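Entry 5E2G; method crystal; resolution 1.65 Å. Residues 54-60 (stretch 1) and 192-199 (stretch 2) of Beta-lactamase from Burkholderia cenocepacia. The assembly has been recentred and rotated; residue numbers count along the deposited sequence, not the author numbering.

Stretch 1, residues 54-60: GDTLFEI
Stretch 2, residues 192-199: ARMADYAQ

Two short segments, separated by at least 136 residues wherever they touch, meet here through a single beta bridge that joins L57 to Y197, their CA atoms 4.5 Å apart. T56 lies abreast of D196, CA to CA 4.8 Å, so numbering rises along both segments in the same direction. Around the bridge the chain is extended: phi/psi is -62/132 at T56, -98/134 at L57, -121/146 at F58 and -80/127 at E59, facing -82/111 at Y197 and -64/161 at A198. Before it, residues 194-196 have helical angles, ending with -85/-10 at D196. That turn is tied by D196 N to R193 O at 2.9 Å and Y197 N to M194 O at 3.3 Å, so the amide of Y197 is satisfied within its own segment.

L57 uses both of its backbone polar groups across the gap. Its N donates to D196 O at 2.7 Å, with an N-H...O angle of 165°, and its O accepts from A198 N at 2.9 Å, with an angle of 154°. The two bonds therefore straddle Y197. D196 O receives a second, softer approach from T56 CA, 3.3 Å away with an angle of 143° at the hydrogen, a CA-H...O contact that brings T56 close against the same carbonyl.

The L57 side chain points toward the other segment in the m,t rotamer (chi1 -64°, chi2 164°). Its CD1 lies 3.8 Å from R193 O, 4.0 Å from D196 CB and 4.3 Å from Y197 CB, so the end of a branched aliphatic side chain packs along the turn; L57 is buried and gives up 88 Å² to this contact, out of 388 Å² covered in all. Beyond T56, whose m rotamer sets CG2 3.8 Å from A198 CB, the small alanine side chain points toward the first segment and packs methyl to methyl. T56 OG1 is hydrogen-bonded to a residue just before or after one of the two segments.

Y197 directs its CA-to-CB bond away, yet its t rotamer (chi1 -166°, chi2 -20°) carries the end of the long ring back to the first segment. There OH donates to E59 OE2 at 2.7 Å, with the carboxylate oxygen at the ring edge, near its plane. E59 reaches this point from a sideways CB through chi1 -44°, chi2 169° and chi3 -4°. A buried carboxylate needs partners: OE2 has the phenol, while OE1 is satisfied elsewhere in the structure.

At the more open end, D196 (m, chi2 -20°) points toward D55, bringing its CB to 3.3 Å from D55 O. D55, also m, has its CB 4.0 Å from D196 OD2. One water bridges the two acceptors, donating to D55 O at 2.9 Å and to D196 OD2 at 2.5 Å; because neither oxygen can supply a proton to the other, the water lets both be satisfied together.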

# COMPACT_ATOMS: atom_id res chain seq x y z
N GLY A 54 -4.83 20.84 0.84
CA GLY A 54 -3.56 20.17 1.10
C GLY A 54 -3.59 19.20 2.26
O GLY A 54 -2.80 18.25 2.30
N ASP A 55 -4.48 19.41 3.23
CA ASP A 55 -4.47 18.62 4.46
C ASP A 55 -5.56 17.57 4.52
O ASP A 55 -5.66 16.86 5.52
CB ASP A 55 -4.58 19.56 5.66
CG ASP A 55 -3.43 20.53 5.74
OD1 ASP A 55 -2.37 20.23 5.14
OD2 ASP A 55 -3.58 21.58 6.39
N THR A 56 -6.39 17.46 3.47
CA THR A 56 -7.50 16.52 3.46
C THR A 56 -7.00 15.08 3.55
O THR A 56 -6.09 14.67 2.82
CB THR A 56 -8.30 16.71 2.17
OG1 THR A 56 -8.91 18.00 2.20
CG2 THR A 56 -9.36 15.63 2.02
N LEU A 57 -7.60 14.30 4.45
CA LEU A 57 -7.18 12.92 4.71
C LEU A 57 -8.06 11.93 3.94
O LEU A 57 -9.29 12.05 3.94
CB LEU A 57 -7.23 12.61 6.21
CG LEU A 57 -6.29 13.38 7.14
CD1 LEU A 57 -6.73 13.24 8.61
CD2 LEU A 57 -4.84 12.92 6.99
N PHE A 58 -7.41 10.96 3.29
CA PHE A 58 -8.06 9.85 2.61
C PHE A 58 -7.59 8.53 3.21
O PHE A 58 -6.44 8.41 3.64
CB PHE A 58 -7.74 9.84 1.11
CG PHE A 58 -8.16 11.08 0.38
CD1 PHE A 58 -7.38 12.23 0.42
CD2 PHE A 58 -9.32 11.10 -0.37
CE1 PHE A 58 -7.77 13.37 -0.26
CE2 PHE A 58 -9.70 12.24 -1.06
CZ PHE A 58 -8.92 13.37 -0.99
N GLU A 59 -8.49 7.55 3.25
CA GLU A 59 -8.10 6.18 3.58
C GLU A 59 -7.50 5.52 2.35
O GLU A 59 -8.11 5.51 1.28
CB GLU A 59 -9.31 5.37 4.06
CG GLU A 59 -10.20 6.09 5.04
CD GLU A 59 -11.52 5.38 5.29
OE1 GLU A 59 -11.78 4.34 4.64
OE2 GLU A 59 -12.29 5.86 6.14
N ILE A 60 -6.30 4.95 2.49
CA ILE A 60 -5.60 4.38 1.35
C ILE A 60 -5.71 2.85 1.31
O ILE A 60 -5.07 2.21 0.48
CB ILE A 60 -4.12 4.83 1.30
CG1 ILE A 60 -3.34 4.38 2.53
CG2 ILE A 60 -4.05 6.33 1.17
CD1 ILE A 60 -1.86 4.72 2.45
N ALA A 192 -7.54 16.99 16.91
CA ALA A 192 -7.32 18.21 16.15
C ALA A 192 -7.35 17.99 14.64
O ALA A 192 -7.42 18.97 13.89
CB ALA A 192 -5.99 18.85 16.56
N ARG A 193 -7.30 16.74 14.18
CA ARG A 193 -7.26 16.42 12.76
C ARG A 193 -8.54 15.81 12.23
O ARG A 193 -8.62 15.55 11.02
CB ARG A 193 -6.11 15.46 12.47
CG ARG A 193 -4.75 15.98 12.83
CD ARG A 193 -4.32 17.09 11.90
NE ARG A 193 -3.04 17.62 12.32
CZ ARG A 193 -2.90 18.56 13.24
NH1 ARG A 193 -3.98 19.07 13.83
NH2 ARG A 193 -1.69 19.00 13.57
N MSE A 194 -9.53 15.54 13.07
CA MSE A 194 -10.76 14.91 12.57
C MSE A 194 -11.42 15.81 11.53
O MSE A 194 -12.14 15.33 10.65
CB MSE A 194 -11.74 14.61 13.70
CG MSE A 194 -11.47 13.32 14.46
SE MSE A 194 -11.31 11.71 13.35
CE MSE A 194 -12.83 11.92 12.14
N ALA A 195 -11.16 17.11 11.62
CA ALA A 195 -11.73 18.07 10.67
C ALA A 195 -11.15 17.92 9.27
O ALA A 195 -11.78 18.35 8.31
CB ALA A 195 -11.51 19.50 11.16
N ASP A 196 -9.95 17.34 9.15
CA ASP A 196 -9.31 17.13 7.85
C ASP A 196 -9.75 15.84 7.17
O ASP A 196 -9.43 15.65 5.99
CB ASP A 196 -7.78 17.09 8.02
CG ASP A 196 -7.22 18.37 8.63
OD1 ASP A 196 -7.90 19.42 8.58
OD2 ASP A 196 -6.09 18.32 9.14
N TYR A 197 -10.48 14.97 7.86
CA TYR A 197 -10.74 13.60 7.42
C TYR A 197 -11.91 13.61 6.44
O TYR A 197 -13.05 13.88 6.83
CB TYR A 197 -11.03 12.74 8.65
CG TYR A 197 -11.01 11.23 8.48
CD1 TYR A 197 -11.15 10.63 7.24
CD2 TYR A 197 -10.86 10.41 9.59
CE1 TYR A 197 -11.15 9.25 7.10
CE2 TYR A 197 -10.86 9.03 9.47
CZ TYR A 197 -11.00 8.46 8.23
OH TYR A 197 -10.99 7.09 8.11
N ALA A 198 -11.63 13.32 5.17
CA ALA A 198 -12.67 13.32 4.16
C ALA A 198 -13.70 12.24 4.45
O ALA A 198 -13.46 11.30 5.21
CB ALA A 198 -12.06 13.10 2.77
N GLN A 199 -14.88 12.39 3.86
CA GLN A 199 -15.93 11.39 3.97
C GLN A 199 -15.87 10.45 2.77
O GLN A 199 -15.81 10.91 1.62
CB GLN A 199 -17.31 12.04 4.06
CG GLN A 199 -18.48 11.05 4.02
CD GLN A 199 -18.71 10.32 5.33
OE1 GLN A 199 -18.67 9.09 5.38
NE2 GLN A 199 -18.98 11.07 6.40
O HOH W 1 -4.21 17.15 8.01